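PDB 6FUV: solute Binding Protein, BlMnBP1 in complex with mannotriose from Bifidobacterium, which probably captures beta-manno-oligosaccharides such as mannotriose outside the cell and hands them to an ABC transporter for uptake. Local coordinates for residues A22-F27 and P55-K60; I84-A89 and G303-G308; F99-K104 and D121-G126. All coordinates share one frame; numbering follows the deposited sequence.

Interaction 1. Residues A22-F27 and P55-K60; sequences ATITFF and PNITVK. With ACT (acetate ion), chain F.
Phe26 brings the one aromatic ring into this contact, and it touches with its root: CB comes within 4.4 Å of Val59 CG1. With CG anti to the backbone N (chi1 -178°), the ring leads away from Lys60 to meet Trp43 edge-to-face. The flat peptide groups do the joining. Ile24 N donates to Thr58 O, and Ile24 O accepts from Lys60 N with the hydrogen almost in line (176°). Phe26 N gives the shortest bond, 2.7 Å to Lys60 O. This is the parallel pairing of a beta-alpha-beta crossover, with helix 43-53 linking the two strands, in the alpha/beta lobe expected of a solute-binding protein. On the face carrying Ile24, Ile57 and Val59, branched apolar chains suit burial under helices 43-53 and 315-330; Ile24 CG1 and Val59 CG2 are 3.8 Å apart. The other face bears Thr23, Thr25 and Thr58, beta-branched yet polar, and Lys60, which carries its amine out to solvent. Thr23 and Thr58 run alongside each other there, and Thr23 CG2 rests 4.0 Å from Lys60 CG. Near Ala22, an acetate ion, probably from the crystallisation liquor, takes a weak, 3.5 Å hydrogen bond through OXT from Thr23 N.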
loop_
_atom_site.group_PDB
_atom_site.type_symbol
_atom_site.label_atom_id
_atom_site.label_comp_id
_atom_site.label_asym_id
_atom_site.label_seq_id
_atom_site.Cartn_x
_atom_site.Cartn_y
_atom_site.Cartn_z
ATOM N N ALA A 22 -11.745 9.721 -28.047
ATOM C CA ALA A 22 -11.757 8.319 -27.663
ATOM C C ALA A 22 -12.385 8.165 -26.299
ATOM O O ALA A 22 -12.503 9.128 -25.540
ATOM C CB ALA A 22 -10.359 7.720 -27.675
ATOM N N THR A 23 -12.888 6.959 -26.066
ATOM C CA THR A 23 -13.362 6.506 -24.772
ATOM C C THR A 23 -12.349 5.540 -24.189
ATOM O O THR A 23 -11.970 4.589 -24.861
ATOM C CB THR A 23 -14.704 5.780 -24.895
ATOM O OG1 THR A 23 -15.698 6.610 -25.469
ATOM C CG2 THR A 23 -15.106 5.315 -23.555
ATOM N N ILE A 24 -11.937 5.761 -22.943
ATOM C CA ILE A 24 -11.004 4.890 -22.251
ATOM C C ILE A 24 -11.625 4.386 -20.968
ATOM O O ILE A 24 -12.437 5.071 -20.345
ATOM C CB ILE A 24 -9.675 5.610 -21.956
ATOM C CG1 ILE A 24 -9.872 6.811 -21.016
ATOM C CG2 ILE A 24 -8.999 5.992 -23.295
ATOM C CD1 ILE A 24 -8.574 7.282 -20.462
ATOM N N THR A 25 -11.190 3.198 -20.558
ATOM C CA THR A 25 -11.714 2.515 -19.384
ATOM C C THR A 25 -10.648 2.421 -18.301
ATOM O O THR A 25 -9.544 1.953 -18.565
ATOM C CB THR A 25 -12.209 1.113 -19.750
ATOM O OG1 THR A 25 -13.173 1.204 -20.789
ATOM C CG2 THR A 25 -12.800 0.424 -18.593
ATOM N N PHE A 26 -11.005 2.821 -17.077
ATOM C CA PHE A 26 -10.092 2.911 -15.940
ATOM C C PHE A 26 -10.573 1.889 -14.923
ATOM O O PHE A 26 -11.656 2.018 -14.379
ATOM C CB PHE A 26 -10.057 4.324 -15.347
ATOM C CG PHE A 26 -9.098 4.482 -14.198
ATOM C CD1 PHE A 26 -8.030 3.619 -14.032
ATOM C CD2 PHE A 26 -9.249 5.506 -13.322
ATOM C CE1 PHE A 26 -7.149 3.769 -13.005
ATOM C CE2 PHE A 26 -8.352 5.682 -12.238
ATOM C CZ PHE A 26 -7.324 4.834 -12.082
ATOM N N PHE A 27 -9.798 0.850 -14.708
ATOM C CA PHE A 27 -10.144 -0.286 -13.856
ATOM C C PHE A 27 -9.322 -0.153 -12.578
ATOM O O PHE A 27 -8.093 -0.059 -12.639
ATOM C CB PHE A 27 -9.882 -1.618 -14.601
ATOM C CG PHE A 27 -10.172 -2.858 -13.795
ATOM C CD1 PHE A 27 -11.404 -3.036 -13.198
ATOM C CD2 PHE A 27 -9.237 -3.854 -13.651
ATOM C CE1 PHE A 27 -11.677 -4.171 -12.451
ATOM C CE2 PHE A 27 -9.514 -4.982 -12.942
ATOM C CZ PHE A 27 -10.731 -5.136 -12.324
ATOM N N PRO A 55 -12.325 17.546 -23.133
ATOM C CA PRO A 55 -13.736 17.146 -23.226
ATOM C C PRO A 55 -14.001 15.964 -24.133
ATOM O O PRO A 55 -15.014 15.314 -23.948
ATOM C CB PRO A 55 -14.420 18.409 -23.755
ATOM C CG PRO A 55 -13.302 19.106 -24.490
ATOM C CD PRO A 55 -12.106 18.901 -23.651
ATOM N N ASN A 56 -13.157 15.665 -25.100
ATOM C CA ASN A 56 -13.399 14.591 -26.049
ATOM C C ASN A 56 -12.699 13.297 -25.678
ATOM O O ASN A 56 -12.707 12.351 -26.473
ATOM C CB ASN A 56 -12.957 15.006 -27.445
ATOM C CG ASN A 56 -13.714 16.178 -27.963
ATOM O OD1 ASN A 56 -14.832 16.424 -27.559
ATOM N ND2 ASN A 56 -13.100 16.923 -28.886
ATOM N N ILE A 57 -12.102 13.237 -24.493
ATOM C CA ILE A 57 -11.577 12.003 -23.936
ATOM C C ILE A 57 -12.564 11.587 -22.863
ATOM O O ILE A 57 -12.585 12.138 -21.776
ATOM C CB ILE A 57 -10.160 12.152 -23.379
ATOM C CG1 ILE A 57 -9.168 12.318 -24.503
ATOM C CG2 ILE A 57 -9.861 10.962 -22.587
ATOM C CD1 ILE A 57 -7.804 12.856 -24.127
ATOM N N THR A 58 -13.391 10.605 -23.190
ATOM C CA THR A 58 -14.371 10.059 -22.269
ATOM C C THR A 58 -13.677 9.006 -21.434
ATOM O O THR A 58 -12.995 8.120 -21.964
ATOM C CB THR A 58 -15.562 9.464 -23.027
ATOM O OG1 THR A 58 -16.066 10.469 -23.919
ATOM C CG2 THR A 58 -16.671 9.054 -22.075
ATOM N N VAL A 59 -13.823 9.130 -20.129
ATOM C CA VAL A 59 -13.168 8.242 -19.187
ATOM C C VAL A 59 -14.274 7.540 -18.416
ATOM O O VAL A 59 -15.077 8.189 -17.740
ATOM C CB VAL A 59 -12.229 8.988 -18.227
ATOM C CG1 VAL A 59 -11.619 7.984 -17.259
ATOM C CG2 VAL A 59 -11.124 9.715 -18.955
ATOM N N LYS A 60 -14.309 6.223 -18.517
ATOM C CA LYS A 60 -15.235 5.374 -17.794
ATOM C C LYS A 60 -14.463 4.521 -16.791
ATOM O O LYS A 60 -13.318 4.122 -17.017
ATOM C CB LYS A 60 -15.972 4.477 -18.770
ATOM C CG LYS A 60 -16.721 5.190 -19.856
ATOM C CD LYS A 60 -18.110 5.632 -19.367
ATOM C CE LYS A 60 -18.931 6.264 -20.510
ATOM N NZ LYS A 60 -20.205 6.900 -19.990
HETATM C C ACT F . -15.317 4.551 -28.874
HETATM O O ACT F . -15.538 3.522 -29.589
HETATM O OXT ACT F . -14.277 5.235 -28.762
HETATM C CH3 ACT F . -16.486 4.962 -28.002
#

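Interaction 2. Residues I84-A89 and G303-G308. With BMA (beta-D-mannopyranose), chain B; BMA (beta-D-mannopyranose), chain C.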
loop_
_atom_site.group_PDB
_atom_site.type_symbol
_atom_site.label_atom_id
_atom_site.label_comp_id
_atom_site.label_asym_id
_atom_site.label_seq_id
_atom_site.Cartn_x
_atom_site.Cartn_y
_atom_site.Cartn_z
ATOM N N ILE A 84 -6.500 1.666 -18.594
ATOM C CA ILE A 84 -5.710 1.879 -17.400
ATOM C C ILE A 84 -6.188 0.885 -16.337
ATOM O O ILE A 84 -7.394 0.732 -16.104
ATOM C CB ILE A 84 -5.865 3.321 -16.884
ATOM C CG1 ILE A 84 -5.538 4.363 -17.944
ATOM C CG2 ILE A 84 -4.957 3.550 -15.738
ATOM C CD1 ILE A 84 -6.242 5.715 -17.729
ATOM N N MET A 85 -5.258 0.215 -15.686
ATOM C CA MET A 85 -5.560 -0.485 -14.447
ATOM C C MET A 85 -4.531 -0.121 -13.395
ATOM O O MET A 85 -3.460 0.403 -13.704
ATOM C CB MET A 85 -5.585 -1.995 -14.629
ATOM C CG MET A 85 -4.298 -2.744 -14.863
ATOM S SD MET A 85 -4.510 -4.496 -14.442
ATOM C CE MET A 85 -5.553 -4.944 -15.849
ATOM N N MET A 86 -4.842 -0.457 -12.155
ATOM C CA MET A 86 -3.852 -0.477 -11.089
ATOM C C MET A 86 -3.042 -1.757 -11.196
ATOM O O MET A 86 -3.591 -2.856 -11.126
ATOM C CB MET A 86 -4.521 -0.404 -9.722
ATOM C CG MET A 86 -5.312 0.848 -9.507
ATOM S SD MET A 86 -4.404 2.351 -9.894
ATOM C CE MET A 86 -5.660 3.542 -9.225
ATOM N N ILE A 87 -1.736 -1.611 -11.363
ATOM C CA ILE A 87 -0.881 -2.750 -11.669
ATOM C C ILE A 87 -0.962 -3.725 -10.503
ATOM O O ILE A 87 -0.698 -3.328 -9.370
ATOM C CB ILE A 87 0.567 -2.316 -11.931
ATOM C CG1 ILE A 87 0.629 -1.416 -13.127
ATOM C CG2 ILE A 87 1.432 -3.550 -12.098
ATOM C CD1 ILE A 87 2.033 -0.905 -13.422
ATOM N N PRO A 88 -1.316 -4.986 -10.725
ATOM C CA PRO A 88 -1.374 -5.950 -9.620
ATOM C C PRO A 88 -0.040 -6.615 -9.364
ATOM O O PRO A 88 0.970 -6.080 -9.785
ATOM C CB PRO A 88 -2.465 -6.918 -10.098
ATOM C CG PRO A 88 -2.330 -6.919 -11.627
ATOM C CD PRO A 88 -1.892 -5.517 -11.975
ATOM N N ALA A 89 0.003 -7.744 -8.669
ATOM C CA ALA A 89 1.270 -8.373 -8.309
ATOM C C ALA A 89 1.840 -9.089 -9.536
ATOM O O ALA A 89 1.898 -10.310 -9.642
ATOM C CB ALA A 89 1.092 -9.313 -7.124
ATOM N N GLY A 303 4.972 3.510 -3.232
ATOM C CA GLY A 303 3.766 3.894 -3.931
ATOM C C GLY A 303 2.504 3.221 -3.409
ATOM O O GLY A 303 2.512 2.104 -2.871
ATOM N N ASN A 304 1.426 3.952 -3.588
ATOM C CA ASN A 304 0.093 3.334 -3.592
ATOM C C ASN A 304 0.046 2.446 -4.862
ATOM O O ASN A 304 1.062 2.263 -5.525
ATOM C CB ASN A 304 -0.961 4.428 -3.604
ATOM C CG ASN A 304 -2.282 3.957 -3.045
ATOM O OD1 ASN A 304 -2.538 2.780 -2.983
ATOM N ND2 ASN A 304 -3.102 4.885 -2.613
ATOM N N TYR A 305 -1.110 1.917 -5.231
ATOM C CA TYR A 305 -1.259 1.212 -6.506
ATOM C C TYR A 305 -0.831 2.163 -7.613
ATOM O O TYR A 305 -1.122 3.370 -7.544
ATOM C CB TYR A 305 -2.713 0.750 -6.732
ATOM C CG TYR A 305 -3.026 -0.684 -6.287
ATOM C CD1 TYR A 305 -2.526 -1.757 -6.958
ATOM C CD2 TYR A 305 -3.882 -0.933 -5.241
ATOM C CE1 TYR A 305 -2.802 -3.057 -6.567
ATOM C CE2 TYR A 305 -4.185 -2.208 -4.849
ATOM C CZ TYR A 305 -3.625 -3.282 -5.522
ATOM O OH TYR A 305 -3.926 -4.554 -5.154
ATOM N N SER A 306 -0.095 1.620 -8.594
ATOM C CA SER A 306 0.345 2.382 -9.741
ATOM C C SER A 306 -0.606 2.221 -10.931
ATOM O O SER A 306 -1.228 1.187 -11.145
ATOM C CB SER A 306 1.745 1.949 -10.181
ATOM O OG SER A 306 2.771 2.395 -9.370
ATOM N N MET A 307 -0.686 3.257 -11.733
ATOM C CA MET A 307 -1.502 3.225 -12.938
ATOM C C MET A 307 -0.671 2.675 -14.079
ATOM O O MET A 307 0.394 3.204 -14.364
ATOM C CB MET A 307 -2.051 4.606 -13.276
ATOM C CG MET A 307 -3.268 4.985 -12.440
ATOM S SD MET A 307 -3.581 6.730 -12.499
ATOM C CE MET A 307 -2.189 7.325 -11.523
ATOM N N GLY A 308 -1.153 1.585 -14.679
ATOM C CA GLY A 308 -0.530 0.976 -15.847
ATOM C C GLY A 308 -1.468 0.985 -17.043
ATOM O O GLY A 308 -2.685 0.914 -16.897
HETATM C C1 BMA B . -2.793 -0.537 -1.124
HETATM C C2 BMA B . -1.725 0.327 -0.479
HETATM C C3 BMA B . -0.413 0.297 -1.284
HETATM C C4 BMA B . -0.061 -1.195 -1.592
HETATM C C5 BMA B . -1.236 -1.878 -2.251
HETATM C C6 BMA B . -0.947 -3.326 -2.617
HETATM O O2 BMA B . -1.469 -0.209 0.838
HETATM O O3 BMA B . 0.704 0.965 -0.650
HETATM O O4 BMA B . 1.027 -1.280 -2.441
HETATM O O5 BMA B . -2.323 -1.848 -1.345
HETATM O O6 BMA B . -0.813 -4.074 -1.433
HETATM C C1 BMA C . -8.006 -1.227 -0.594
HETATM C C2 BMA C . -7.120 -2.463 -0.905
HETATM C C3 BMA C . -5.748 -2.195 -0.478
HETATM C C4 BMA C . -5.197 -0.837 -0.971
HETATM C C5 BMA C . -6.175 0.300 -0.690
HETATM C C6 BMA C . -5.793 1.589 -1.418
HETATM O O2 BMA C . -7.058 -2.705 -2.283
HETATM O O3 BMA C . -4.941 -3.274 -0.908
HETATM O O4 BMA C . -3.943 -0.572 -0.272
HETATM O O5 BMA C . -7.495 -0.102 -1.205
HETATM O O6 BMA C . -5.656 1.304 -2.846
HETATM O O HOH W 1 0.689 -1.216 -8.566
#
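Strand 84-86 pairs antiparallel with strand 298-309, which leads into the mannotriose pocket through Gly303, Asn304 and Tyr305, in the two-lobed fold of the solute-binding proteins of ABC transporters. Met85 and Gly308 form the hydrogen-bonded pair: Gly308 N donates to Met85 O at 2.8 Å with a nearly straight hydrogen (178°), and Met85 N returns a bond to Gly308 O. Beyond the non-hydrogen-bonded pair Met86-Met307, Ile87 N reaches Ser306 O at 2.9 Å. Glycine suits position 308 because Ile87 CG1 lies against its CA, and any CB would collide with that atom.

Met86 and Met307 run alongside each other, and the bend of Met86 at chi2 (-50°) lays its SD 3.8 Å from Met307 CG; flexible thioether chains can fill such a buried layer, which Ile84 CG2 extends by touching Met307 CB. Met86 also sets its CB and CG against the CB of Tyr305, the two side chains meeting at a slant. The phenol ring joins this layer to the sugar. C5 of the chain B mannose, a carbon bearing a C-H, lies over one face of the Tyr305 ring, nearer its margin than its centre. Ile87 O lies at the ring edge, in plane, 3.4 Å from Tyr305 CD1. Tyr67 adds an edge-to-face partner. Two residues earlier, Gly303 O accepts from O3 of the chain B mannose at 3.1 Å. Asn304 ND2 is held by Asp130 OD1, which would help fix the carboxamide; Asn304 OD1 accepts from Tyr305 N and receives only a weak bond from O6 of the chain C mannose. Where the two backbones part, a water donates to Ile87 O at 2.7 Å and accepts from Ser306 N.

Interaction 3. Residues F99-K104 and D121-G126; sequences FVSYGK and DGQTYG
Ser101 and Tyr102 meet Gln123, Thr124 and Tyr125 in the close-packed half of this contact. Tyr102 N gives a straight 2.7 Å hydrogen bond to Thr124 O, and the Tyr102 ring turns its edge to the same backbone, with CE2 3.3 Å from Tyr125 O; its hydroxyl goes on to Met307 O. The Tyr125 ring lies obliquely against Ser101 CB and the carbonyl of Phe99. A water donates to both Val100 O and Tyr125 O, at 2.6 Å each, bridging the two carbonyls.

Ser101 OG, anti to the backbone N (chi1 166°), works twice: it accepts from Gly103 N in an ST turn and donates to Gln123 OE1 at 3.0 Å, from well above the carboxamide plane. An alanine here would probably leave Gly103 N without its turn acceptor and the Gln123 carboxamide free to rotate.

Thr124 N reaches Gly103 O at a longer 3.2 Å. Glycine suits position 103 because its backbone angles would press any CB on the carbonyl O of Tyr102. The loose side is that of Lys104, exposed at the N-cap position of helix 105-108: its CB stays near Gly122 O, while NZ donates to a water 3.0 Å away. Specific amide and hydroxyl bonds thus set the backbone path on the buried side, whereas toward solvent Lys104 and Gln123 meet through that water, held weakly by the glutamine.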
loop_
_atom_site.group_PDB
_atom_site.type_symbol
_atom_site.label_atom_id
_atom_site.label_comp_id
_atom_site.label_asym_id
_atom_site.label_seq_id
_atom_site.Cartn_x
_atom_site.Cartn_y
_atom_site.Cartn_z
ATOM N N PHE A 99 2.194 -3.950 -20.190
ATOM C CA PHE A 99 1.933 -2.528 -20.062
ATOM C C PHE A 99 2.775 -1.685 -21.012
ATOM O O PHE A 99 3.815 -2.125 -21.499
ATOM C CB PHE A 99 2.189 -2.098 -18.614
ATOM C CG PHE A 99 1.408 -2.864 -17.618
ATOM C CD1 PHE A 99 0.086 -2.596 -17.424
ATOM C CD2 PHE A 99 2.014 -3.800 -16.812
ATOM C CE1 PHE A 99 -0.610 -3.273 -16.541
ATOM C CE2 PHE A 99 1.283 -4.476 -15.877
ATOM C CZ PHE A 99 -0.013 -4.195 -15.729
ATOM N N VAL A 100 2.290 -0.474 -21.265
ATOM C CA VAL A 100 2.970 0.485 -22.133
ATOM C C VAL A 100 3.962 1.287 -21.306
ATOM O O VAL A 100 3.646 1.721 -20.207
ATOM C CB VAL A 100 1.981 1.441 -22.814
ATOM C CG1 VAL A 100 2.742 2.430 -23.696
ATOM C CG2 VAL A 100 0.983 0.692 -23.618
ATOM N N SER A 101 5.175 1.462 -21.812
ATOM C CA SER A 101 6.170 2.237 -21.082
ATOM C C SER A 101 5.830 3.725 -21.130
ATOM O O SER A 101 5.416 4.252 -22.169
ATOM C CB SER A 101 7.572 2.014 -21.660
ATOM O OG SER A 101 8.432 3.004 -21.138
ATOM N N TYR A 102 6.037 4.412 -20.008
ATOM C CA TYR A 102 5.819 5.851 -19.988
ATOM C C TYR A 102 7.032 6.627 -20.498
ATOM O O TYR A 102 6.921 7.804 -20.804
ATOM C CB TYR A 102 5.467 6.328 -18.571
ATOM C CG TYR A 102 4.105 5.912 -18.036
ATOM C CD1 TYR A 102 2.991 6.660 -18.268
ATOM C CD2 TYR A 102 3.939 4.794 -17.260
ATOM C CE1 TYR A 102 1.776 6.278 -17.772
ATOM C CE2 TYR A 102 2.741 4.451 -16.769
ATOM C CZ TYR A 102 1.655 5.199 -17.005
ATOM O OH TYR A 102 0.383 4.886 -16.510
ATOM N N GLY A 103 8.168 5.987 -20.623
ATOM C CA GLY A 103 9.401 6.620 -21.044
ATOM C C GLY A 103 10.566 5.953 -20.341
ATOM O O GLY A 103 10.413 5.022 -19.569
ATOM N N LYS A 104 11.744 6.486 -20.614
ATOM C CA LYS A 104 12.950 6.089 -19.898
ATOM C C LYS A 104 12.831 6.456 -18.429
ATOM O O LYS A 104 12.363 7.538 -18.089
ATOM C CB LYS A 104 14.173 6.792 -20.491
ATOM C CG LYS A 104 14.614 6.358 -21.815
ATOM C CD LYS A 104 15.931 7.099 -22.227
ATOM C CE LYS A 104 16.534 6.477 -23.503
ATOM N NZ LYS A 104 15.508 6.374 -24.596
ATOM N N ASP A 121 14.494 -2.455 -16.506
ATOM C CA ASP A 121 15.463 -2.287 -17.564
ATOM C C ASP A 121 15.440 -0.884 -18.125
ATOM O O ASP A 121 15.637 -0.699 -19.319
ATOM C CB ASP A 121 15.216 -3.289 -18.672
ATOM C CG ASP A 121 16.458 -3.541 -19.517
ATOM O OD1 ASP A 121 16.654 -2.824 -20.507
ATOM O OD2 ASP A 121 17.239 -4.444 -19.166
ATOM N N GLY A 122 15.291 0.103 -17.243
ATOM C CA GLY A 122 15.403 1.493 -17.614
ATOM C C GLY A 122 14.141 2.096 -18.185
ATOM O O GLY A 122 14.210 3.178 -18.775
ATOM N N GLN A 123 12.998 1.423 -18.041
ATOM C CA GLN A 123 11.721 1.915 -18.515
ATOM C C GLN A 123 10.698 1.849 -17.398
ATOM O O GLN A 123 10.675 0.904 -16.604
ATOM C CB GLN A 123 11.229 1.107 -19.676
ATOM C CG GLN A 123 12.223 1.009 -20.777
ATOM C CD GLN A 123 11.814 1.780 -21.965
ATOM O OE1 GLN A 123 10.688 1.636 -22.471
ATOM N NE2 GLN A 123 12.734 2.626 -22.447
ATOM N N THR A 124 9.892 2.886 -17.300
ATOM C CA THR A 124 8.888 3.007 -16.247
ATOM C C THR A 124 7.520 2.640 -16.804
ATOM O O THR A 124 7.072 3.245 -17.787
ATOM C CB THR A 124 8.881 4.420 -15.665
ATOM O OG1 THR A 124 10.166 4.668 -15.084
ATOM C CG2 THR A 124 7.800 4.582 -14.645
ATOM N N TYR A 125 6.863 1.670 -16.156
ATOM C CA TYR A 125 5.596 1.128 -16.602
ATOM C C TYR A 125 4.438 1.486 -15.688
ATOM O O TYR A 125 3.277 1.236 -16.048
ATOM C CB TYR A 125 5.702 -0.400 -16.707
ATOM C CG TYR A 125 6.651 -0.824 -17.802
ATOM C CD1 TYR A 125 6.239 -0.880 -19.124
ATOM C CD2 TYR A 125 7.952 -1.125 -17.523
ATOM C CE1 TYR A 125 7.122 -1.280 -20.132
ATOM C CE2 TYR A 125 8.837 -1.498 -18.503
ATOM C CZ TYR A 125 8.431 -1.553 -19.814
ATOM O OH TYR A 125 9.295 -1.898 -20.823
ATOM N N GLY A 126 4.727 2.090 -14.540
ATOM C CA GLY A 126 3.700 2.491 -13.603
ATOM C C GLY A 126 3.931 3.817 -12.945
ATOM O O GLY A 126 5.060 4.122 -12.627
HETATM O O HOH W 2 1.967 1.177 -18.289
HETATM O O HOH W 3 14.095 3.783 -24.292
#

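Overall arrangement
All three contacts belong to one mixed sheet, but to different depths of it. Interaction 2 is the most central and is buried; interaction 1 lies far from the chain centre and is partly exposed on its threonine and lysine face; interaction 3 is buried on one side and wet on the other. Strand 84-86 connects the first two: Phe27 N meets Ile84 O at 2.8 Å, and Phe26 packs on Ile84 and Met86. Interactions 2 and 3 share neighbouring strands 298-309 and 123-132, with Ile87 touching Phe99 and Gly126. Chemistry follows place: regular parallel ladder in interaction 1, thioether packing and sugar contacts in interaction 2, serine turn and water bridges in interaction 3.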